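Local coordinates for phenylalanine hydroxylase (Colwellia psychrerythraea, PDB 2V27), which probably hydroxylates L-phenylalanine to L-tyrosine with molecular oxygen and tetrahydrobiopterin at a non-haem iron centre, at residues K69-S74 with G126-L131. Residues are numbered along the deposited sequence; the frame is centred on the assembly and turned at random.
Sequences KVLKVS and GHCPLL. With FE (Fe (III) ion), chain E.
Leu-71 of helix 64-75 reaches across to Cys-128 and Leu-131 of helix 120-131; the two segments run at 32° to each other, their axes approaching to 10.0 Å at the closest. Along 126-131, His-127 makes no contact with 69-74; its ring serves the iron ion, which NE2 binds at 2.2 Å beside two waters. His-122 and Glu-167 complete the protein ligands, the two-histidine, one-carboxylate facial triad of the pterin-dependent aromatic amino acid hydroxylases. One residue on, Cys-128 meets the neighbouring helix: its backbone O lies 3.7 Å from Leu-71 CD2, while SG is 4.4 Å from the other methyl, CD1, so the branched end of the leucine spans both. Cys-79 of strand 78-82 touches both side chains. Pro-129, lacking an N-H, contributes to a kink here and packs against helix 45-54. Leu-131 brings its CB to 3.9 Å from Leu-71 CD2, the two side chains crossing at a slant; CG of Leu-131 lies anti to its carbonyl carbon (chi1 -70°), which holds CG and both methyls farther than CB from Leu-71 CD2 and leaves CB as the touching atom. The carbonyl of Leu-131 accepts a hydrogen bond from Thr-75, just beyond 69-74, whereas Ser-74 OG stays 4.4 Å from Leu-131 O. That hydroxyl instead donates back to Val-70 O at 2.8 Å, on the opposite face of the carbonyl plane from Ser-74 N.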
ATOM      1  N   LYS B  69     -28.756 -23.659  -3.257  1.00 11.85           N
ATOM      2  CA  LYS B  69     -29.823 -24.447  -2.602  1.00 13.52           C
ATOM      3  C   LYS B  69     -29.864 -24.281  -1.104  1.00 12.58           C
ATOM      4  O   LYS B  69     -30.941 -24.313  -0.502  1.00 13.88           O
ATOM      5  CB  LYS B  69     -29.781 -25.929  -2.981  1.00 13.24           C
ATOM      6  CG  LYS B  69     -28.766 -26.781  -2.217  1.00 17.13           C
ATOM      7  CD  LYS B  69     -28.757 -28.189  -2.818  1.00 22.27           C
ATOM      8  CE  LYS B  69     -28.185 -29.207  -1.849  1.00 25.46           C
ATOM      9  NZ  LYS B  69     -28.060 -30.484  -2.650  1.00 26.94           N
ATOM     10  N   VAL B  70     -28.694 -24.061  -0.499  1.00 11.77           N
ATOM     11  CA  VAL B  70     -28.619 -23.884   0.966  1.00 11.48           C
ATOM     12  C   VAL B  70     -28.897 -22.430   1.360  1.00 11.70           C
ATOM     13  O   VAL B  70     -29.579 -22.148   2.341  1.00 11.65           O
ATOM     14  CB  VAL B  70     -27.204 -24.289   1.517  1.00 11.89           C
ATOM     15  CG1 VAL B  70     -27.116 -24.041   3.026  1.00 13.79           C
ATOM     16  CG2 VAL B  70     -26.862 -25.776   1.098  1.00 11.75           C
ATOM     17  N   LEU B  71     -28.382 -21.490   0.562  1.00 11.17           N
ATOM     18  CA  LEU B  71     -28.772 -20.075   0.785  1.00 11.66           C
ATOM     19  C   LEU B  71     -30.319 -19.908   0.640  1.00 11.80           C
ATOM     20  O   LEU B  71     -30.950 -19.121   1.343  1.00 11.19           O
ATOM     21  CB  LEU B  71     -28.067 -19.177  -0.224  1.00 11.85           C
ATOM     22  CG  LEU B  71     -26.523 -19.139  -0.149  1.00  9.15           C
ATOM     23  CD1 LEU B  71     -26.042 -18.082  -1.088  1.00 10.67           C
ATOM     24  CD2 LEU B  71     -26.055 -18.906   1.280  1.00 11.42           C
ATOM     25  N   LYS B  72     -30.930 -20.640  -0.288  1.00 11.19           N
ATOM     26  CA  LYS B  72     -32.372 -20.464  -0.524  1.00 13.88           C
ATOM     27  C   LYS B  72     -33.149 -20.907   0.720  1.00 12.98           C
ATOM     28  O   LYS B  72     -34.032 -20.154   1.193  1.00 14.09           O
ATOM     29  CB  LYS B  72     -32.795 -21.256  -1.739  1.00 14.79           C
ATOM     30  CG  LYS B  72     -32.616 -20.452  -3.022  0.75 19.42           C
ATOM     31  CD  LYS B  72     -32.646 -21.271  -4.307  0.75 24.90           C
ATOM     32  CE  LYS B  72     -32.272 -20.374  -5.458  0.50 25.09           C
ATOM     33  NZ  LYS B  72     -31.964 -21.171  -6.651  1.00 29.82           N
ATOM     34  N   VAL B  73     -32.789 -22.052   1.306  1.00 14.63           N
ATOM     35  CA  VAL B  73     -33.519 -22.505   2.478  1.00 16.04           C
ATOM     36  C   VAL B  73     -33.202 -21.745   3.751  1.00 16.07           C
ATOM     37  O   VAL B  73     -34.055 -21.616   4.625  1.00 19.22           O
ATOM     38  CB  VAL B  73     -33.420 -24.057   2.678  1.00 16.03           C
ATOM     39  CG1 VAL B  73     -33.922 -24.761   1.431  1.00 14.86           C
ATOM     40  CG2 VAL B  73     -32.006 -24.488   2.985  1.00 17.55           C
ATOM     41  N   SER B  74     -32.007 -21.174   3.859  1.00 14.99           N
ATOM     42  CA  SER B  74     -31.645 -20.460   5.103  1.00 14.68           C
ATOM     43  C   SER B  74     -32.160 -19.025   5.116  1.00 14.82           C
ATOM     44  O   SER B  74     -32.752 -18.580   6.097  1.00 16.52           O
ATOM     45  CB  SER B  74     -30.114 -20.489   5.357  1.00 14.91           C
ATOM     46  OG  SER B  74     -29.428 -20.096   4.171  1.00 17.83           O
ATOM     47  N   GLY B 126     -15.375 -16.680   1.333  1.00  8.76           N
ATOM     48  CA  GLY B 126     -15.384 -15.462   2.148  1.00  9.39           C
ATOM     49  C   GLY B 126     -16.760 -14.938   2.575  1.00  8.50           C
ATOM     50  O   GLY B 126     -16.900 -14.432   3.707  1.00  9.30           O
ATOM     51  N   HIS B 127     -17.737 -14.935   1.632  1.00  8.81           N
ATOM     52  CA  HIS B 127     -19.058 -14.312   1.888  1.00  9.14           C
ATOM     53  C   HIS B 127     -20.225 -15.287   2.090  1.00 10.23           C
ATOM     54  O   HIS B 127     -21.089 -15.107   2.950  1.00 10.09           O
ATOM     55  CB  HIS B 127     -19.425 -13.317   0.781  1.00 10.46           C
ATOM     56  CG  HIS B 127     -18.515 -12.115   0.712  1.00 10.74           C
ATOM     57  ND1 HIS B 127     -18.235 -11.296   1.798  1.00 11.41           N
ATOM     58  CD2 HIS B 127     -17.794 -11.626  -0.322  1.00  9.21           C
ATOM     59  CE1 HIS B 127     -17.397 -10.342   1.417  1.00 12.65           C
ATOM     60  NE2 HIS B 127     -17.102 -10.525   0.148  1.00 11.70           N
ATOM     61  N   CYS B 128     -20.247 -16.358   1.303  1.00  8.68           N
ATOM     62  CA  CYS B 128     -21.453 -17.184   1.288  1.00  9.36           C
ATOM     63  C   CYS B 128     -21.784 -17.827   2.668  1.00  8.77           C
ATOM     64  O   CYS B 128     -22.964 -17.954   3.013  1.00 10.68           O
ATOM     65  CB  CYS B 128     -21.363 -18.222   0.166  1.00  7.38           C
ATOM     66  SG  CYS B 128     -21.696 -17.465  -1.423  1.00 11.86           S
ATOM     67  N   PRO B 129     -20.783 -18.225   3.472  1.00  7.97           N
ATOM     68  CA  PRO B 129     -21.227 -18.780   4.759  1.00  8.64           C
ATOM     69  C   PRO B 129     -22.050 -17.788   5.619  1.00  9.83           C
ATOM     70  O   PRO B 129     -22.996 -18.195   6.331  1.00  8.74           O
ATOM     71  CB  PRO B 129     -19.912 -19.146   5.475  1.00  9.63           C
ATOM     72  CG  PRO B 129     -18.934 -19.367   4.349  1.00  8.48           C
ATOM     73  CD  PRO B 129     -19.308 -18.302   3.311  1.00  8.83           C
ATOM     74  N   LEU B 130     -21.726 -16.498   5.549  1.00  8.83           N
ATOM     75  CA  LEU B 130     -22.516 -15.528   6.281  1.00  7.48           C
ATOM     76  C   LEU B 130     -23.865 -15.170   5.649  1.00  7.38           C
ATOM     77  O   LEU B 130     -24.757 -14.653   6.341  1.00  7.66           O
ATOM     78  CB  LEU B 130     -21.648 -14.294   6.601  1.00  7.53           C
ATOM     79  CG  LEU B 130     -20.720 -14.596   7.779  1.00 10.21           C
ATOM     80  CD1 LEU B 130     -19.593 -13.519   7.762  1.00 12.52           C
ATOM     81  CD2 LEU B 130     -21.443 -14.577   9.092  1.00 12.83           C
ATOM     82  N   LEU B 131     -24.022 -15.486   4.344  1.00  8.40           N
ATOM     83  CA  LEU B 131     -25.314 -15.280   3.718  1.00  8.79           C
ATOM     84  C   LEU B 131     -26.365 -16.301   4.174  1.00 10.08           C
ATOM     85  O   LEU B 131     -27.577 -16.143   3.890  1.00 11.34           O
ATOM     86  CB  LEU B 131     -25.217 -15.245   2.180  1.00  9.94           C
ATOM     87  CG  LEU B 131     -24.517 -14.011   1.568  1.00 10.37           C
ATOM     88  CD1 LEU B 131     -24.225 -14.226   0.055  1.00 11.67           C
ATOM     89  CD2 LEU B 131     -25.357 -12.753   1.766  1.00  8.69           C
TER
HETATM   90 FE    FE E3008     -15.884  -9.429  -1.248  1.00 10.69          FE
HETATM   91  O   HOH W   1     -14.858  -8.201  -2.838  1.00 21.08           O
HETATM   92  O   HOH W   2     -17.175  -9.716  -2.872  1.00 13.87           O